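Local structure of alpha-1,3-glucanase (Streptomyces thermodiastaticus, 7C7D) at residues 339-345 with 363-369; 353-357 with 378-382. The protein hydrolyses alpha-1,3-linked glucan as a glycoside hydrolase of family GH87, and carries a calcium ion in its catalytic unit. All blocks are in the same frame, centred on the assembly; numbering follows the deposited sequence. Where two conformers were deposited one is given.

Interaction 1 (339-345 with 363-369); sequences DLVVENN and NVTVRDN
An in-register pairing joins parallel strands on adjacent rungs of a right-handed parallel beta-helix. Strands 341-343 and 365-367 run extended, 4.8 Å apart at 6°, bridging Val341 to Thr365, Val342 to Val366 and Glu343 to Arg367. Thr365 N donates to Leu340 O (2.9 Å), Val342 N to Thr365 O (2.8 Å) and Arg367 N to Val342 O (2.9 Å). Branched valines favour extended backbone and fill the interior: Val342 CB lies 4.2 Å from Val366 CG2, both chi1 t. On the more exposed outer face the long charged Glu343 and Arg367, both chi1 p, form a salt bridge, Glu343 OE1 to Arg367 NE 2.9 Å, while Val341 CG1 sits over the guanidinium, 3.8 Å from Arg367 NH2. Asn344 and Asp368 turn both chains with left-handed angles (phi near 60°). An asparagine ladder follows: Asn345 ND2 and N donate to Asn369 OD1 (3.0 and 2.9 Å), and Asn369 ND2 to Val342 O (3.0 Å). Asn363 ND2 meets Asp339 OD1 at 2.9 Å. Asn345 OD1, accepting from Met322 N, carries the ladder to the preceding coil, as Asn396 does to the next; strand 318-320 flanks strand 341-343, and strand 355-357 packs against the inward valines.

Interaction 2 (353-357 with 378-382); sequences DGLNL and ALAMW
Leu357, Ala380 and Leu355, the residues with large areas covered by the partner strand, occupy neighbouring coils of the right-handed parallel beta-helix, where strands 355-357 and 379-382 pair in parallel with a crossing angle of -19°. The register sets Leu355 against Leu379, Asn356 against Ala380 and Leu357 against Met381. Leu357 gives up most surface to the other strand. Leu357 N donates to Ala380 O at 2.9 Å, and Leu357 O receives Trp382 N, also at 2.9 Å; its side chain (chi1 m, chi2 t) brings Leu357 CD1 to 4.1 Å from Met381 CG. Leu355, with chi1 t, lies on the same face, CB 3.8 Å from Leu379 CD2 (chi1 m). Long, flexible apolar chains suit this face because it fills the interior of the coil, where Phe393 touches all four. Ala380 points to the other face beside Asn356. Its N donates to Leu355 O at 2.9 Å, and its small methyl leaves room for the carboxylate of Asp353, whose OD2 stands 3.6 Å from Ala380 CB, and for the Asn356 amide, whose CG is 3.9 Å from that methyl. At the entry to the strands Gly354 and Ala378 share a helical backbone conformation (phi/psi near -70/-50). Glycine suits this place, since an ideal CB on Gly354 would come 2.6 Å from Ala378 O, a clash. That carbonyl, Ala378 O, instead accepts Leu355 N at 3.1 Å and, weakly, Gly354 N at 2.9 Å.

How the interactions relate
The two interactions join the same pair of successive coils on different walls of the beta-helix, their centres 12 Å apart. Along the chain the segments alternate, 339-345, 353-357, 363-369, 378-382, so each of these two coils contributes one strand of interaction 1 and then one of interaction 2. The walls meet inside: Leu355 CD1 packs 3.9 Å from Val366 CG2 and 4.1 Å from Val342 CG1, Leu357 CD1 lies 4.0 Å from Val364 CB, and Leu379 CD2 lies 4.2 Å from Val366 CG1. Hydrogen bonds thus knit the coils into walls, and apolar packing between the walls fills the interior of the pectate lyase-like part of the enzyme.

Interaction 1 (339-345 with 363-369)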
ATOM      1  N   ASP A 339     -17.594  -3.567  11.594  1.00 12.93           N
ATOM      2  CA  ASP A 339     -18.252  -3.224  10.338  1.00 13.29           C
ATOM      3  C   ASP A 339     -17.679  -1.974   9.686  1.00 12.80           C
ATOM      4  O   ASP A 339     -18.301  -1.407   8.789  1.00 13.71           O
ATOM      5  CB  ASP A 339     -19.776  -3.131  10.499  1.00 14.31           C
ATOM      6  CG  ASP A 339     -20.335  -4.307  11.258  1.00 15.84           C
ATOM      7  OD1 ASP A 339     -20.082  -5.438  10.815  1.00 15.88           O
ATOM      8  OD2 ASP A 339     -20.984  -4.115  12.311  1.00 19.44           O
ATOM      9  N   LEU A 340     -16.489  -1.542  10.099  1.00 12.62           N
ATOM     10  CA  LEU A 340     -15.872  -0.365   9.502  1.00 12.32           C
ATOM     11  C   LEU A 340     -15.674  -0.580   8.007  1.00 11.71           C
ATOM     12  O   LEU A 340     -15.249  -1.654   7.570  1.00 11.95           O
ATOM     13  CB  LEU A 340     -14.516  -0.108  10.167  1.00 12.54           C
ATOM     14  CG  LEU A 340     -13.622   0.986   9.578  1.00 12.64           C
ATOM     15  CD1 LEU A 340     -14.227   2.374   9.774  1.00 13.69           C
ATOM     16  CD2 LEU A 340     -12.238   0.926  10.191  1.00 13.22           C
ATOM     17  N   VAL A 341     -15.968   0.452   7.219  1.00 11.73           N
ATOM     18  CA  VAL A 341     -15.704   0.438   5.782  1.00 12.48           C
ATOM     19  C   VAL A 341     -14.693   1.536   5.473  1.00 11.68           C
ATOM     20  O   VAL A 341     -14.955   2.719   5.729  1.00 12.53           O
ATOM     21  CB  VAL A 341     -16.981   0.614   4.943  1.00 14.23           C
ATOM     22  CG1 VAL A 341     -16.634   0.646   3.454  1.00 15.66           C
ATOM     23  CG2 VAL A 341     -17.972  -0.498   5.252  1.00 15.88           C
ATOM     24  N   VAL A 342     -13.542   1.144   4.926  1.00 11.33           N
ATOM     25  CA  VAL A 342     -12.501   2.073   4.497  1.00 11.42           C
ATOM     26  C   VAL A 342     -12.426   1.943   2.984  1.00 11.44           C
ATOM     27  O   VAL A 342     -11.937   0.931   2.469  1.00 11.59           O
ATOM     28  CB  VAL A 342     -11.153   1.747   5.159  1.00 11.65           C
ATOM     29  CG1 VAL A 342     -10.057   2.643   4.614  1.00 11.92           C
ATOM     30  CG2 VAL A 342     -11.253   1.870   6.681  1.00 13.11           C
ATOM     31  N   GLU A 343     -12.944   2.934   2.259  1.00 11.72           N
ATOM     32  CA  GLU A 343     -13.115   2.773   0.823  1.00 12.07           C
ATOM     33  C   GLU A 343     -12.844   4.066   0.070  1.00 12.14           C
ATOM     34  O   GLU A 343     -13.107   5.168   0.556  1.00 13.00           O
ATOM     35  CB  GLU A 343     -14.533   2.277   0.479  1.00 14.20           C
ATOM     36  CG  GLU A 343     -15.606   3.284   0.865  1.00 16.96           C
ATOM     37  CD  GLU A 343     -17.021   2.782   0.646  1.00 20.68           C
ATOM     38  OE1 GLU A 343     -17.206   1.703   0.048  1.00 21.99           O
ATOM     39  OE2 GLU A 343     -17.958   3.480   1.088  1.00 23.98           O
ATOM     40  N   ASN A 344     -12.329   3.906  -1.146  1.00 12.19           N
ATOM     41  CA  ASN A 344     -12.152   5.024  -2.076  0.68 12.70           C
ATOM     42  C   ASN A 344     -11.251   6.110  -1.497  1.00 12.34           C
ATOM     43  O   ASN A 344     -11.537   7.303  -1.610  1.00 13.24           O
ATOM     44  CB  ASN A 344     -13.488   5.602  -2.544  0.68 14.80           C
ATOM     45  CG  ASN A 344     -14.362   4.563  -3.195  0.68 16.97           C
ATOM     46  OD1 ASN A 344     -15.442   4.250  -2.699  0.68 22.61           O
ATOM     47  ND2 ASN A 344     -13.896   4.010  -4.306  0.68 16.84           N
ATOM     48  N   ASN A 345     -10.151   5.692  -0.876  1.00 11.54           N
ATOM     49  CA  ASN A 345      -9.167   6.613  -0.327  1.00 11.54           C
ATOM     50  C   ASN A 345      -7.844   6.446  -1.055  1.00 10.90           C
ATOM     51  O   ASN A 345      -7.598   5.441  -1.726  1.00 11.60           O
ATOM     52  CB  ASN A 345      -8.933   6.360   1.162  1.00 12.06           C
ATOM     53  CG  ASN A 345     -10.215   6.376   1.959  1.00 11.22           C
ATOM     54  OD1 ASN A 345     -10.844   7.416   2.104  1.00 12.19           O
ATOM     55  ND2 ASN A 345     -10.611   5.220   2.475  1.00 11.74           N
ATOM     56  N   ASN A 363     -15.465  -7.857  10.852  1.00 12.18           N
ATOM     57  CA  ASN A 363     -16.165  -7.508   9.617  1.00 12.53           C
ATOM     58  C   ASN A 363     -15.748  -6.144   9.073  1.00 11.67           C
ATOM     59  O   ASN A 363     -16.580  -5.376   8.583  1.00 12.53           O
ATOM     60  CB  ASN A 363     -17.686  -7.600   9.759  1.00 13.06           C
ATOM     61  CG  ASN A 363     -18.380  -7.547   8.414  1.00 12.96           C
ATOM     62  OD1 ASN A 363     -17.874  -8.096   7.431  1.00 13.58           O
ATOM     63  ND2 ASN A 363     -19.509  -6.846   8.347  1.00 13.38           N
ATOM     64  N   VAL A 364     -14.449  -5.850   9.128  1.00 11.89           N
ATOM     65  CA  VAL A 364     -13.931  -4.625   8.526  1.00 11.79           C
ATOM     66  C   VAL A 364     -13.695  -4.881   7.044  1.00 11.67           C
ATOM     67  O   VAL A 364     -13.147  -5.920   6.668  1.00 12.67           O
ATOM     68  CB  VAL A 364     -12.633  -4.180   9.220  1.00 11.92           C
ATOM     69  CG1 VAL A 364     -12.032  -2.975   8.498  1.00 13.06           C
ATOM     70  CG2 VAL A 364     -12.895  -3.876  10.688  1.00 12.87           C
ATOM     71  N   THR A 365     -14.126  -3.939   6.202  1.00 11.47           N
ATOM     72  CA  THR A 365     -13.912  -3.986   4.757  1.00 11.42           C
ATOM     73  C   THR A 365     -13.003  -2.832   4.359  1.00 10.63           C
ATOM     74  O   THR A 365     -13.328  -1.666   4.615  1.00 11.82           O
ATOM     75  CB  THR A 365     -15.238  -3.878   4.002  1.00 12.87           C
ATOM     76  OG1 THR A 365     -16.048  -5.013   4.308  1.00 13.78           O
ATOM     77  CG2 THR A 365     -15.013  -3.836   2.494  1.00 12.93           C
ATOM     78  N   VAL A 366     -11.881  -3.156   3.718  1.00 10.44           N
ATOM     79  CA  VAL A 366     -10.965  -2.170   3.158  1.00 10.82           C
ATOM     80  C   VAL A 366     -10.972  -2.407   1.655  1.00 10.48           C
ATOM     81  O   VAL A 366     -10.460  -3.432   1.187  1.00 11.16           O
ATOM     82  CB  VAL A 366      -9.552  -2.318   3.743  1.00 10.90           C
ATOM     83  CG1 VAL A 366      -8.592  -1.287   3.146  1.00 11.16           C
ATOM     84  CG2 VAL A 366      -9.604  -2.203   5.275  1.00 11.92           C
ATOM     85  N   ARG A 367     -11.588  -1.493   0.897  1.00 10.72           N
ATOM     86  CA  ARG A 367     -11.815  -1.737  -0.524  1.00 10.98           C
ATOM     87  C   ARG A 367     -11.630  -0.480  -1.365  1.00 10.83           C
ATOM     88  O   ARG A 367     -11.902   0.640  -0.925  1.00 11.50           O
ATOM     89  CB  ARG A 367     -13.212  -2.322  -0.788  1.00 13.16           C
ATOM     90  CG  ARG A 367     -14.359  -1.376  -0.497  1.00 14.33           C
ATOM     91  CD  ARG A 367     -15.716  -1.999  -0.800  1.00 16.58           C
ATOM     92  NE  ARG A 367     -16.784  -1.114  -0.350  1.00 17.66           N
ATOM     93  CZ  ARG A 367     -17.928  -1.525   0.190  1.00 19.51           C
ATOM     94  NH1 ARG A 367     -18.171  -2.822   0.335  1.00 22.86           N
ATOM     95  NH2 ARG A 367     -18.833  -0.635   0.581  1.00 21.82           N
ATOM     96  N   ASP A 368     -11.176  -0.682  -2.602  1.00 11.19           N
ATOM     97  CA  ASP A 368     -11.109   0.390  -3.593  1.00 11.63           C
ATOM     98  C   ASP A 368     -10.223   1.548  -3.145  1.00 11.05           C
ATOM     99  O   ASP A 368     -10.514   2.711  -3.428  1.00 12.95           O
ATOM    100  CB  ASP A 368     -12.500   0.864  -4.001  1.00 14.31           C
ATOM    101  CG  ASP A 368     -13.223  -0.173  -4.811  1.00 18.57           C
ATOM    102  OD1 ASP A 368     -12.749  -0.485  -5.923  1.00 18.85           O
ATOM    103  OD2 ASP A 368     -14.241  -0.696  -4.323  1.00 24.35           O
ATOM    104  N   ASN A 369      -9.133   1.226  -2.452  1.00 10.61           N
ATOM    105  CA  ASN A 369      -8.146   2.217  -2.066  1.00 10.71           C
ATOM    106  C   ASN A 369      -6.906   2.087  -2.934  1.00 10.65           C
ATOM    107  O   ASN A 369      -6.612   1.023  -3.486  1.00 11.23           O
ATOM    108  CB  ASN A 369      -7.746   2.043  -0.600  1.00 10.98           C
ATOM    109  CG  ASN A 369      -8.935   2.132   0.329  1.00 10.51           C
ATOM    110  OD1 ASN A 369      -9.468   3.211   0.566  1.00 11.41           O
ATOM    111  ND2 ASN A 369      -9.362   0.993   0.852  1.00 11.16           N
TER
HETATM  112  O   HOH W   1     -20.269   2.358   0.979  1.00 49.58           O
HETATM  113  O   HOH W   2     -16.101   0.783  -2.873  1.00 50.26           O
HETATM  114  O   HOH W   3     -11.318   4.844  -5.907  1.00 35.13           O

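Interaction 2 (353-357 with 378-382)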
ATOM      1  N   ASP A 353       3.198   1.378   7.829  1.00 12.00           N
ATOM      2  CA  ASP A 353       2.100   0.741   7.109  1.00 11.52           C
ATOM      3  C   ASP A 353       1.077   1.762   6.619  1.00 11.13           C
ATOM      4  O   ASP A 353       0.863   2.814   7.225  1.00 12.26           O
ATOM      5  CB  ASP A 353       1.351  -0.228   8.036  1.00 12.21           C
ATOM      6  CG  ASP A 353       2.130  -1.497   8.369  1.00 15.19           C
ATOM      7  OD1 ASP A 353       3.345  -1.588   8.121  1.00 18.94           O
ATOM      8  OD2 ASP A 353       1.492  -2.426   8.899  1.00 16.23           O
ATOM      9  N   GLY A 354       0.374   1.404   5.544  1.00 10.60           N
ATOM     10  CA  GLY A 354      -0.763   2.213   5.141  1.00 10.87           C
ATOM     11  C   GLY A 354      -1.936   2.057   6.091  1.00 10.36           C
ATOM     12  O   GLY A 354      -2.489   3.044   6.594  1.00 11.37           O
ATOM     13  N   LEU A 355      -2.340   0.816   6.341  1.00 10.58           N
ATOM     14  CA  LEU A 355      -3.403   0.505   7.277  1.00 10.30           C
ATOM     15  C   LEU A 355      -3.063  -0.821   7.937  1.00 10.70           C
ATOM     16  O   LEU A 355      -2.629  -1.760   7.265  1.00 11.29           O
ATOM     17  CB  LEU A 355      -4.761   0.415   6.560  1.00 11.40           C
ATOM     18  CG  LEU A 355      -5.974  -0.074   7.360  1.00 12.10           C
ATOM     19  CD1 LEU A 355      -7.259   0.544   6.809  1.00 12.84           C
ATOM     20  CD2 LEU A 355      -6.088  -1.603   7.345  1.00 13.00           C
ATOM     21  N   ASN A 356      -3.283  -0.897   9.246  1.00 10.60           N
ATOM     22  CA  ASN A 356      -3.085  -2.123  10.001  1.00 11.11           C
ATOM     23  C   ASN A 356      -4.296  -2.367  10.885  1.00 11.26           C
ATOM     24  O   ASN A 356      -4.654  -1.514  11.699  1.00 12.94           O
ATOM     25  CB  ASN A 356      -1.819  -2.031  10.855  1.00 14.09           C
ATOM     26  CG  ASN A 356      -1.377  -3.380  11.380  1.00 18.12           C
ATOM     27  OD1 ASN A 356      -2.191  -4.285  11.553  1.00 20.43           O
ATOM     28  ND2 ASN A 356      -0.080  -3.535  11.609  1.00 21.08           N
ATOM     29  N   LEU A 357      -4.929  -3.528  10.722  1.00 11.15           N
ATOM     30  CA  LEU A 357      -5.959  -3.975  11.657  1.00 11.68           C
ATOM     31  C   LEU A 357      -5.232  -4.731  12.756  1.00 12.57           C
ATOM     32  O   LEU A 357      -4.993  -5.936  12.662  1.00 12.36           O
ATOM     33  CB  LEU A 357      -6.992  -4.850  10.960  1.00 12.78           C
ATOM     34  CG  LEU A 357      -7.719  -4.227   9.767  1.00 12.68           C
ATOM     35  CD1 LEU A 357      -8.778  -5.187   9.239  1.00 13.74           C
ATOM     36  CD2 LEU A 357      -8.347  -2.898  10.146  1.00 13.39           C
ATOM     37  N   ALA A 378       1.842  -2.587   3.178  1.00 10.89           N
ATOM     38  CA  ALA A 378       0.904  -1.549   2.755  1.00 10.81           C
ATOM     39  C   ALA A 378      -0.431  -1.704   3.466  1.00  9.87           C
ATOM     40  O   ALA A 378      -0.951  -0.743   4.047  1.00 10.84           O
ATOM     41  CB  ALA A 378       0.738  -1.527   1.236  1.00 11.34           C
ATOM     42  N   LEU A 379      -0.984  -2.920   3.449  1.00  9.42           N
ATOM     43  CA  LEU A 379      -2.162  -3.291   4.224  1.00 10.18           C
ATOM     44  C   LEU A 379      -1.805  -4.509   5.052  1.00 10.35           C
ATOM     45  O   LEU A 379      -1.255  -5.478   4.519  1.00 11.22           O
ATOM     46  CB  LEU A 379      -3.341  -3.647   3.314  1.00 10.28           C
ATOM     47  CG  LEU A 379      -3.884  -2.543   2.414  1.00 10.56           C
ATOM     48  CD1 LEU A 379      -5.035  -3.106   1.573  1.00 12.18           C
ATOM     49  CD2 LEU A 379      -4.356  -1.351   3.227  1.00 11.18           C
ATOM     50  N   ALA A 380      -2.112  -4.468   6.343  1.00 10.15           N
ATOM     51  CA  ALA A 380      -1.790  -5.577   7.221  1.00  9.99           C
ATOM     52  C   ALA A 380      -2.937  -5.862   8.174  1.00 10.00           C
ATOM     53  O   ALA A 380      -3.702  -4.968   8.549  1.00 11.23           O
ATOM     54  CB  ALA A 380      -0.521  -5.304   8.044  1.00 12.17           C
ATOM     55  N   MET A 381      -3.037  -7.128   8.567  1.00 10.57           N
ATOM     56  CA  MET A 381      -3.854  -7.559   9.692  1.00 11.16           C
ATOM     57  C   MET A 381      -2.930  -8.279  10.656  1.00 12.42           C
ATOM     58  O   MET A 381      -2.246  -9.231  10.277  1.00 15.40           O
ATOM     59  CB  MET A 381      -4.954  -8.510   9.225  1.00 11.99           C
ATOM     60  CG  MET A 381      -5.912  -7.901   8.235  1.00 12.10           C
ATOM     61  SD  MET A 381      -7.357  -8.958   8.032  1.00 12.53           S
ATOM     62  CE  MET A 381      -8.003  -8.355   6.477  1.00 13.20           C
ATOM     63  N   TRP A 382      -2.884  -7.818  11.895  1.00 13.12           N
ATOM     64  CA  TRP A 382      -2.016  -8.421  12.897  1.00 14.52           C
ATOM     65  C   TRP A 382      -2.890  -8.765  14.091  1.00 14.31           C
ATOM     66  O   TRP A 382      -3.299  -7.876  14.841  1.00 15.50           O
ATOM     67  CB  TRP A 382      -0.897  -7.458  13.278  1.00 17.03           C
ATOM     68  CG  TRP A 382       0.093  -8.013  14.250  1.00 19.02           C
ATOM     69  CD1 TRP A 382       0.358  -9.327  14.504  1.00 18.76           C
ATOM     70  CD2 TRP A 382       0.954  -7.253  15.103  1.00 21.76           C
ATOM     71  NE1 TRP A 382       1.334  -9.432  15.474  1.00 21.19           N
ATOM     72  CE2 TRP A 382       1.717  -8.170  15.854  1.00 22.47           C
ATOM     73  CE3 TRP A 382       1.154  -5.884  15.303  1.00 24.69           C
ATOM     74  CZ2 TRP A 382       2.666  -7.759  16.791  1.00 26.02           C
ATOM     75  CZ3 TRP A 382       2.095  -5.477  16.232  1.00 26.25           C
ATOM     76  CH2 TRP A 382       2.839  -6.411  16.964  1.00 27.46           C
TER